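Local coordinates for G protein alpha subunit (Entamoeba histolytica, PDB 4FID) that binds GDP and probably acts as the nucleotide-binding, GTP-hydrolysing alpha subunit of a heterotrimeric G protein in transmembrane signalling, at residues V50-R54 / E75-D80; M53-I57 / L97-I103. One frame throughout, in Å; residues are numbered along the deposited sequence.

Interaction 1 (V50-R54 / E75-D80); sequences VTCMR and EFTTED
The flat guanidinium of Arg54 has Thr78 O over one face and Val50 CG1 over the other, offset toward the rim. Thr78 O sits over its centre, 3.2 Å from Arg54 CZ; the angles are too poor for hydrogen bonds. At the edges, close to the guanidinium plane, are the carbonyl oxygens of Glu75 and Asp80. Arg54 presents NE and NH2 side-on, both to Glu75 O. Arg54 NH2 reaches Glu75 O at 2.8 Å, in the carbonyl plane on a lone pair, while the bond from NE is longer. Arg54 NH1 gives a straight bond to Asp80 O, 2.8 Å at 161°. The chain of Arg54 is extended from CG to NE, which carries the head from helix 42-62 out to the loop. The Phe76 ring has Arg54 CG and Val50 O at its edge, and Met53 CG meets it obliquely, 3.8 Å from Phe76 CE1. Thr78 OG1 accepts from Asp80 N, an ST turn. Arg54 thus ties the loop before helix 90-99 to helix 42-62, in the all-helical domain of the G-alpha fold, mainly through backbone carbonyls. Glu79 OE1, 4.6 Å from Arg54 NH1 and well out of the guanidinium plane, would add only general attraction.

Interaction 2 (M53-I57 / L97-I103); sequences MRTLI and LWADEGI
Met53, Leu56 and Ile57 of helix 42-62 pack against Leu97, Trp98 and Ile103. This is helix packing inside the all-helical domain of the G-alpha fold. The second partner is the junction where helix 90-99 ends and helix 101-108 starts after Asp100. The contact is apolar.

Met53 is a selenomethionine. Its chain bends at both chi2 (59°) and chi3 (73°), which brings SE against Leu97 CB and CE to the start of Trp98. SE lies 3.8 Å from Leu97 CB, and Ile103 CG2 is a little farther from SE. The terminal CE rests near Trp98 N and Trp98 CB, and the Met53 and Trp98 side chains cross at about a right angle. Ile57 and Leu97 also cross nearly at right angles, with Ile57 CD1 4.1 Å from Leu97 CD1.

Leu56 points toward 97-103. Its CD1 branch meets two groups, Ile103 CG2 at 4.1 Å and the six-membered ring of Trp98 at CZ3. The approach to the ring is oblique. Trp98 also meets the Tyr107 ring edge-to-face, and Phe123 of helix 119-124 touches Met53, Leu56 and Trp98. The other branch of Ile103 reaches the helix backbone: CD1 lies 3.9 Å from Ile57 N and close to Leu56 C.

Asp100 is the N-cap of helix 101-108. Its OD1 accepts from Lys68 N and Tyr69 N. Its OD2 accepts from Gly102 N at 3.1 Å, with the donor above the carboxylate plane.

Overall arrangement
Interactions 1 and 2 share helix 42-62, and their centres are 11 Å apart. Met53 takes part in both. Arg54, next in sequence, contributes to interaction 1 alone. The two contacts also touch directly. Phe76 CE2 of interaction 1 packs 3.9 Å from Leu97 CD1 of interaction 2, and Phe76 CD1 lies 3.9 Å from Ile57 CD1. The apolar Phe76 end of interaction 1 therefore continues into the packing of 53-57 against 97-103. Both lie in the all-helical domain, with centres about 24 Å from the centre of the chain and away from the nucleotide site. In interaction 2, the Trp98 side chain is about 13 Å from the bound GDP.

Interaction 1 (V50-R54 / E75-D80)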
# COMPACT_ATOMS: atom_id res chain seq x y z
N VAL A 50 -12.97 14.74 3.36
CA VAL A 50 -13.90 15.03 4.45
C VAL A 50 -13.98 13.89 5.48
O VAL A 50 -13.90 14.13 6.69
CB VAL A 50 -15.31 15.38 3.93
CG1 VAL A 50 -16.28 15.54 5.09
CG2 VAL A 50 -15.26 16.66 3.08
N THR A 51 -14.12 12.66 5.00
CA THR A 51 -14.30 11.54 5.92
C THR A 51 -13.07 11.32 6.81
O THR A 51 -13.22 11.06 8.00
CB THR A 51 -14.76 10.23 5.22
OG1 THR A 51 -13.70 9.66 4.44
CG2 THR A 51 -15.95 10.51 4.32
N CYS A 52 -11.86 11.44 6.25
CA CYS A 52 -10.63 11.34 7.03
C CYS A 52 -10.55 12.40 8.12
O CYS A 52 -9.96 12.15 9.17
CB CYS A 52 -9.39 11.49 6.15
SG CYS A 52 -8.91 10.06 5.15
N MSE A 53 -11.12 13.58 7.87
CA MSE A 53 -11.07 14.66 8.84
C MSE A 53 -12.17 14.54 9.88
O MSE A 53 -11.95 14.85 11.05
CB MSE A 53 -11.10 16.05 8.17
CG MSE A 53 -10.99 17.22 9.17
SE MSE A 53 -9.35 17.29 10.32
CE MSE A 53 -7.99 17.83 9.03
N ARG A 54 -13.35 14.07 9.47
CA ARG A 54 -14.39 13.69 10.44
C ARG A 54 -13.81 12.69 11.43
O ARG A 54 -14.00 12.84 12.64
CB ARG A 54 -15.62 13.09 9.74
CG ARG A 54 -16.45 14.09 8.97
CD ARG A 54 -17.60 13.43 8.23
NE ARG A 54 -18.42 14.43 7.55
CZ ARG A 54 -19.39 14.17 6.68
NH1 ARG A 54 -19.69 12.92 6.34
NH2 ARG A 54 -20.06 15.17 6.12
N GLU A 75 -20.09 20.72 5.92
CA GLU A 75 -19.49 19.38 5.86
C GLU A 75 -19.17 18.74 7.22
O GLU A 75 -19.22 17.51 7.35
CB GLU A 75 -18.25 19.38 4.97
CG GLU A 75 -18.57 19.28 3.47
CD GLU A 75 -18.86 20.63 2.80
OE1 GLU A 75 -19.22 20.62 1.60
OE2 GLU A 75 -18.73 21.69 3.47
N PHE A 76 -18.85 19.56 8.22
CA PHE A 76 -18.48 19.05 9.54
C PHE A 76 -19.57 19.28 10.59
O PHE A 76 -19.27 19.41 11.78
CB PHE A 76 -17.15 19.65 10.00
CG PHE A 76 -16.01 19.35 9.06
CD1 PHE A 76 -15.61 18.05 8.84
CD2 PHE A 76 -15.37 20.38 8.40
CE1 PHE A 76 -14.57 17.78 7.96
CE2 PHE A 76 -14.33 20.11 7.52
CZ PHE A 76 -13.93 18.80 7.30
N THR A 77 -20.83 19.31 10.15
CA THR A 77 -21.98 19.36 11.06
C THR A 77 -22.91 18.17 10.81
O THR A 77 -24.05 18.15 11.28
CB THR A 77 -22.78 20.65 10.87
OG1 THR A 77 -23.50 20.58 9.63
CG2 THR A 77 -21.85 21.87 10.87
N THR A 78 -22.42 17.17 10.08
CA THR A 78 -23.24 16.08 9.57
C THR A 78 -22.47 14.76 9.38
O THR A 78 -21.23 14.76 9.23
CB THR A 78 -23.89 16.50 8.22
OG1 THR A 78 -24.41 15.35 7.54
CG2 THR A 78 -22.86 17.17 7.32
N GLU A 79 -23.20 13.65 9.40
CA GLU A 79 -22.62 12.34 9.10
C GLU A 79 -23.02 11.86 7.71
O GLU A 79 -22.62 10.78 7.27
CB GLU A 79 -23.04 11.31 10.16
CG GLU A 79 -21.92 10.37 10.56
CD GLU A 79 -20.65 11.12 10.93
OE1 GLU A 79 -19.58 10.78 10.38
OE2 GLU A 79 -20.71 12.05 11.76
N ASP A 80 -23.80 12.69 7.01
CA ASP A 80 -24.30 12.37 5.68
C ASP A 80 -23.15 12.17 4.71
O ASP A 80 -22.07 12.74 4.89
CB ASP A 80 -25.20 13.49 5.16
CG ASP A 80 -26.51 13.60 5.92
OD1 ASP A 80 -26.80 12.70 6.75
OD2 ASP A 80 -27.26 14.57 5.69

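Interaction 2 (M53-I57 / L97-I103)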
# COMPACT_ATOMS: atom_id res chain seq x y z
N MSE A 53 -11.12 13.58 7.87
CA MSE A 53 -11.07 14.66 8.84
C MSE A 53 -12.17 14.54 9.88
O MSE A 53 -11.95 14.85 11.05
CB MSE A 53 -11.10 16.05 8.17
CG MSE A 53 -10.99 17.22 9.17
SE MSE A 53 -9.35 17.29 10.32
CE MSE A 53 -7.99 17.83 9.03
N ARG A 54 -13.35 14.07 9.47
CA ARG A 54 -14.39 13.69 10.44
C ARG A 54 -13.81 12.69 11.43
O ARG A 54 -14.00 12.84 12.64
CB ARG A 54 -15.62 13.09 9.74
CG ARG A 54 -16.45 14.09 8.97
CD ARG A 54 -17.60 13.43 8.23
NE ARG A 54 -18.42 14.43 7.55
CZ ARG A 54 -19.39 14.17 6.68
NH1 ARG A 54 -19.69 12.92 6.34
NH2 ARG A 54 -20.06 15.17 6.12
N THR A 55 -13.10 11.69 10.92
CA THR A 55 -12.43 10.68 11.74
C THR A 55 -11.57 11.30 12.84
O THR A 55 -11.67 10.91 14.00
CB THR A 55 -11.52 9.76 10.87
OG1 THR A 55 -12.31 9.05 9.92
CG2 THR A 55 -10.73 8.75 11.74
N LEU A 56 -10.71 12.24 12.47
CA LEU A 56 -9.83 12.90 13.44
C LEU A 56 -10.63 13.72 14.46
O LEU A 56 -10.34 13.68 15.66
CB LEU A 56 -8.75 13.77 12.76
CG LEU A 56 -7.51 13.09 12.17
CD1 LEU A 56 -6.71 13.99 11.21
CD2 LEU A 56 -6.62 12.60 13.29
N ILE A 57 -11.62 14.47 13.99
CA ILE A 57 -12.49 15.21 14.92
C ILE A 57 -13.15 14.28 15.95
O ILE A 57 -13.08 14.54 17.16
CB ILE A 57 -13.60 16.00 14.19
CG1 ILE A 57 -12.99 17.02 13.22
CG2 ILE A 57 -14.48 16.71 15.19
CD1 ILE A 57 -14.02 17.79 12.38
N LEU A 97 -8.27 23.24 10.84
CA LEU A 97 -8.34 21.99 11.58
C LEU A 97 -6.99 21.28 11.62
O LEU A 97 -6.52 20.88 12.69
CB LEU A 97 -9.42 21.07 10.99
CG LEU A 97 -10.87 21.42 11.36
CD1 LEU A 97 -11.87 20.69 10.45
CD2 LEU A 97 -11.14 21.13 12.84
N TRP A 98 -6.36 21.13 10.47
CA TRP A 98 -5.10 20.38 10.37
C TRP A 98 -3.98 21.09 11.14
O TRP A 98 -3.02 20.47 11.56
CB TRP A 98 -4.74 20.17 8.90
CG TRP A 98 -3.49 19.39 8.63
CD1 TRP A 98 -2.44 19.77 7.84
CD2 TRP A 98 -3.16 18.09 9.13
NE1 TRP A 98 -1.47 18.80 7.82
CE2 TRP A 98 -1.89 17.75 8.60
CE3 TRP A 98 -3.81 17.17 9.95
CZ2 TRP A 98 -1.27 16.53 8.88
CZ3 TRP A 98 -3.18 15.97 10.23
CH2 TRP A 98 -1.93 15.66 9.70
N ALA A 99 -4.13 22.39 11.34
CA ALA A 99 -3.14 23.16 12.11
C ALA A 99 -3.50 23.30 13.60
O ALA A 99 -2.72 23.81 14.39
CB ALA A 99 -2.93 24.52 11.48
N ASP A 100 -4.68 22.82 13.96
CA ASP A 100 -5.14 22.92 15.33
C ASP A 100 -4.40 21.94 16.24
O ASP A 100 -4.17 20.80 15.87
CB ASP A 100 -6.65 22.67 15.38
CG ASP A 100 -7.20 22.73 16.77
OD1 ASP A 100 -7.32 23.87 17.30
OD2 ASP A 100 -7.51 21.65 17.34
N GLU A 101 -4.03 22.39 17.43
CA GLU A 101 -3.24 21.59 18.36
C GLU A 101 -3.86 20.25 18.70
O GLU A 101 -3.17 19.24 18.77
CB GLU A 101 -2.99 22.40 19.64
CG GLU A 101 -2.62 23.85 19.36
CD GLU A 101 -2.11 24.60 20.59
OE1 GLU A 101 -2.49 24.24 21.74
OE2 GLU A 101 -1.33 25.56 20.40
N GLY A 102 -5.18 20.22 18.90
CA GLY A 102 -5.85 19.01 19.35
C GLY A 102 -5.94 17.94 18.28
O GLY A 102 -5.87 16.74 18.57
N ILE A 103 -6.13 18.38 17.04
CA ILE A 103 -6.18 17.50 15.89
C ILE A 103 -4.79 16.89 15.65
O ILE A 103 -4.64 15.67 15.43
CB ILE A 103 -6.68 18.29 14.67
CG1 ILE A 103 -8.15 18.63 14.85
CG2 ILE A 103 -6.55 17.47 13.38
CD1 ILE A 103 -9.08 17.39 14.75